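Local structure of uncharacterized protein (Bacteroides uniformis, 4IYK) at residues 136-142 / 199-205. The protein is of unknown function but probably binds carbohydrate, pairing an N-terminal domain of the transthyretin clan with a C-terminal E-set domain. Residues are numbered along the deposited sequence.
Sequences LKEIQLF and FRIGALA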
loop_
_atom_site.group_PDB
_atom_site.type_symbol
_atom_site.label_atom_id
_atom_site.label_comp_id
_atom_site.label_asym_id
_atom_site.label_seq_id
_atom_site.Cartn_x
_atom_site.Cartn_y
_atom_site.Cartn_z
ATOM N N LEU A 136 1.749 12.054 10.710
ATOM C CA LEU A 136 1.504 12.152 9.276
ATOM C C LEU A 136 2.547 13.033 8.593
ATOM O O LEU A 136 2.724 14.182 8.982
ATOM C CB LEU A 136 0.096 12.716 9.038
ATOM C CG LEU A 136 -0.362 12.880 7.574
ATOM C CD1 LEU A 136 -0.546 11.526 6.887
ATOM C CD2 LEU A 136 -1.654 13.653 7.521
ATOM N N LYS A 137 3.200 12.501 7.553
ATOM C CA LYS A 137 4.231 13.202 6.781
ATOM C C LYS A 137 3.665 13.699 5.436
ATOM O O LYS A 137 3.891 14.853 5.073
ATOM C CB LYS A 137 5.437 12.271 6.558
ATOM C CG LYS A 137 6.712 12.970 6.110
ATOM C CD LYS A 137 7.823 11.956 5.864
ATOM C CE LYS A 137 9.065 12.569 5.254
ATOM N NZ LYS A 137 10.039 11.536 4.811
ATOM N N GLU A 138 2.945 12.839 4.698
ATOM C CA GLU A 138 2.378 13.190 3.389
ATOM C C GLU A 138 1.017 12.548 3.102
ATOM O O GLU A 138 0.737 11.444 3.574
ATOM C CB GLU A 138 3.324 12.756 2.245
ATOM C CG GLU A 138 4.700 13.417 2.191
ATOM C CD GLU A 138 5.642 12.899 1.120
ATOM O OE1 GLU A 138 5.154 12.344 0.110
ATOM O OE2 GLU A 138 6.873 13.043 1.292
ATOM N N ILE A 139 0.217 13.213 2.238
ATOM C CA ILE A 139 -1.039 12.682 1.681
ATOM C C ILE A 139 -0.994 12.954 0.167
ATOM O O ILE A 139 -0.466 13.991 -0.280
ATOM C CB ILE A 139 -2.373 13.141 2.351
ATOM C CG1 ILE A 139 -2.536 14.681 2.345
ATOM C CG2 ILE A 139 -2.527 12.527 3.758
ATOM C CD1 ILE A 139 -3.981 15.211 2.557
ATOM N N GLN A 140 -1.488 11.987 -0.624
ATOM C CA GLN A 140 -1.451 12.117 -2.062
ATOM C C GLN A 140 -2.516 11.287 -2.730
ATOM O O GLN A 140 -2.821 10.163 -2.294
ATOM C CB GLN A 140 -0.059 11.717 -2.602
ATOM C CG GLN A 140 0.129 12.013 -4.096
ATOM C CD GLN A 140 1.580 12.105 -4.479
ATOM O OE1 GLN A 140 2.480 11.895 -3.681
ATOM N NE2 GLN A 140 1.837 12.338 -5.726
ATOM N N LEU A 141 -3.076 11.861 -3.814
ATOM C CA LEU A 141 -4.020 11.199 -4.689
ATOM C C LEU A 141 -3.239 10.761 -5.918
ATOM O O LEU A 141 -2.945 11.577 -6.798
ATOM C CB LEU A 141 -5.238 12.099 -5.042
ATOM C CG LEU A 141 -6.315 11.474 -5.956
ATOM C CD1 LEU A 141 -6.898 10.174 -5.350
ATOM C CD2 LEU A 141 -7.446 12.484 -6.243
ATOM N N PHE A 142 -2.829 9.478 -5.940
ATOM C CA PHE A 142 -2.065 8.951 -7.069
ATOM C C PHE A 142 -2.981 8.627 -8.220
ATOM O O PHE A 142 -4.104 8.183 -8.005
ATOM C CB PHE A 142 -1.238 7.717 -6.669
ATOM C CG PHE A 142 -0.221 8.017 -5.594
ATOM C CD1 PHE A 142 0.992 8.636 -5.910
ATOM C CD2 PHE A 142 -0.496 7.737 -4.253
ATOM C CE1 PHE A 142 1.941 8.900 -4.911
ATOM C CE2 PHE A 142 0.453 8.008 -3.252
ATOM C CZ PHE A 142 1.655 8.608 -3.586
ATOM N N PHE A 199 -7.320 5.793 -9.569
ATOM C CA PHE A 199 -6.952 6.788 -8.556
ATOM C C PHE A 199 -6.806 6.085 -7.225
ATOM O O PHE A 199 -7.564 5.156 -6.921
ATOM C CB PHE A 199 -7.994 7.928 -8.495
ATOM C CG PHE A 199 -8.121 8.674 -9.800
ATOM C CD1 PHE A 199 -7.314 9.779 -10.073
ATOM C CD2 PHE A 199 -8.983 8.225 -10.795
ATOM C CE1 PHE A 199 -7.386 10.434 -11.312
ATOM C CE2 PHE A 199 -9.065 8.888 -12.026
ATOM C CZ PHE A 199 -8.258 9.979 -12.283
ATOM N N ARG A 200 -5.797 6.476 -6.465
ATOM C CA ARG A 200 -5.527 5.821 -5.187
ATOM C C ARG A 200 -5.041 6.812 -4.147
ATOM O O ARG A 200 -4.010 7.475 -4.321
ATOM C CB ARG A 200 -4.493 4.699 -5.385
ATOM C CG ARG A 200 -4.448 3.649 -4.268
ATOM C CD ARG A 200 -3.272 2.720 -4.528
ATOM N NE ARG A 200 -3.311 1.494 -3.720
ATOM C CZ ARG A 200 -2.305 0.626 -3.628
ATOM N NH1 ARG A 200 -1.183 0.832 -4.292
ATOM N NH2 ARG A 200 -2.421 -0.456 -2.874
ATOM N N ILE A 201 -5.794 6.919 -3.053
ATOM C CA ILE A 201 -5.405 7.769 -1.924
ATOM C C ILE A 201 -4.251 7.068 -1.204
ATOM O O ILE A 201 -4.400 5.898 -0.865
ATOM C CB ILE A 201 -6.586 7.989 -0.934
ATOM C CG1 ILE A 201 -7.750 8.734 -1.589
ATOM C CG2 ILE A 201 -6.100 8.703 0.387
ATOM C CD1 ILE A 201 -9.123 8.471 -0.910
ATOM N N GLY A 202 -3.166 7.795 -0.953
ATOM C CA GLY A 202 -2.025 7.330 -0.182
ATOM C C GLY A 202 -1.732 8.238 1.008
ATOM O O GLY A 202 -1.952 9.451 0.946
ATOM N N ALA A 203 -1.209 7.668 2.091
ATOM C CA ALA A 203 -0.811 8.422 3.282
ATOM C C ALA A 203 0.490 7.869 3.791
ATOM O O ALA A 203 0.593 6.668 4.033
ATOM C CB ALA A 203 -1.881 8.363 4.367
ATOM N N LEU A 204 1.500 8.744 3.887
ATOM C CA LEU A 204 2.848 8.412 4.332
ATOM C C LEU A 204 3.042 8.842 5.792
ATOM O O LEU A 204 2.980 10.029 6.127
ATOM C CB LEU A 204 3.920 9.052 3.407
ATOM C CG LEU A 204 5.398 8.677 3.717
ATOM C CD1 LEU A 204 5.660 7.185 3.488
ATOM C CD2 LEU A 204 6.385 9.548 2.883
ATOM N N ALA A 205 3.294 7.864 6.656
ATOM C CA ALA A 205 3.535 8.116 8.086
ATOM C C ALA A 205 4.984 8.506 8.359
ATOM O O ALA A 205 5.853 8.304 7.521
ATOM C CB ALA A 205 3.185 6.875 8.900
#
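Antiparallel pairing with a single irregularity is exemplified by segments 136-142 and 199-205, neighbouring strands in a sheet of the E-set-like C-terminal domain, whose axes approach to 4.5 Å at 166°. Reciprocal backbone hydrogen bonds join Phe142 to Arg200 and Gln140 to Gly202 (Gly202 N to Gln140 O, 2.7 Å). The regular register then gives way to a classic beta bulge: Lys137 N and Glu138 N both donate to Leu204 O, at 2.9 and 3.2 Å, while Leu204 N returns a bond to Glu138 O. The helix-like psi of Lys137, -47°, accommodates the extra residue. Ile139, Leu141, Ala203 and Ile201 share the apolar face; Leu141 CD1 lies 4.1 Å from Ile201 CG1, and strands 178-183 and 107-117 cover this layer. On the other face, Leu204 packs against Glu138, and the Phe142 ring turns its edge to Gly202, CE2 to CA 4.0 Å, where a beta-carbon would clash. Arg200 extends from that face to the carbonyls of Ser32 and Val149 and makes a cation-pi contact with Tyr217. Backbone bonds thus hold the pair, while its faces diverge in chemistry: one lines the hydrophobic core, the other mixes charged, polar and apolar groups and, through Arg200, reaches the N-terminal domain.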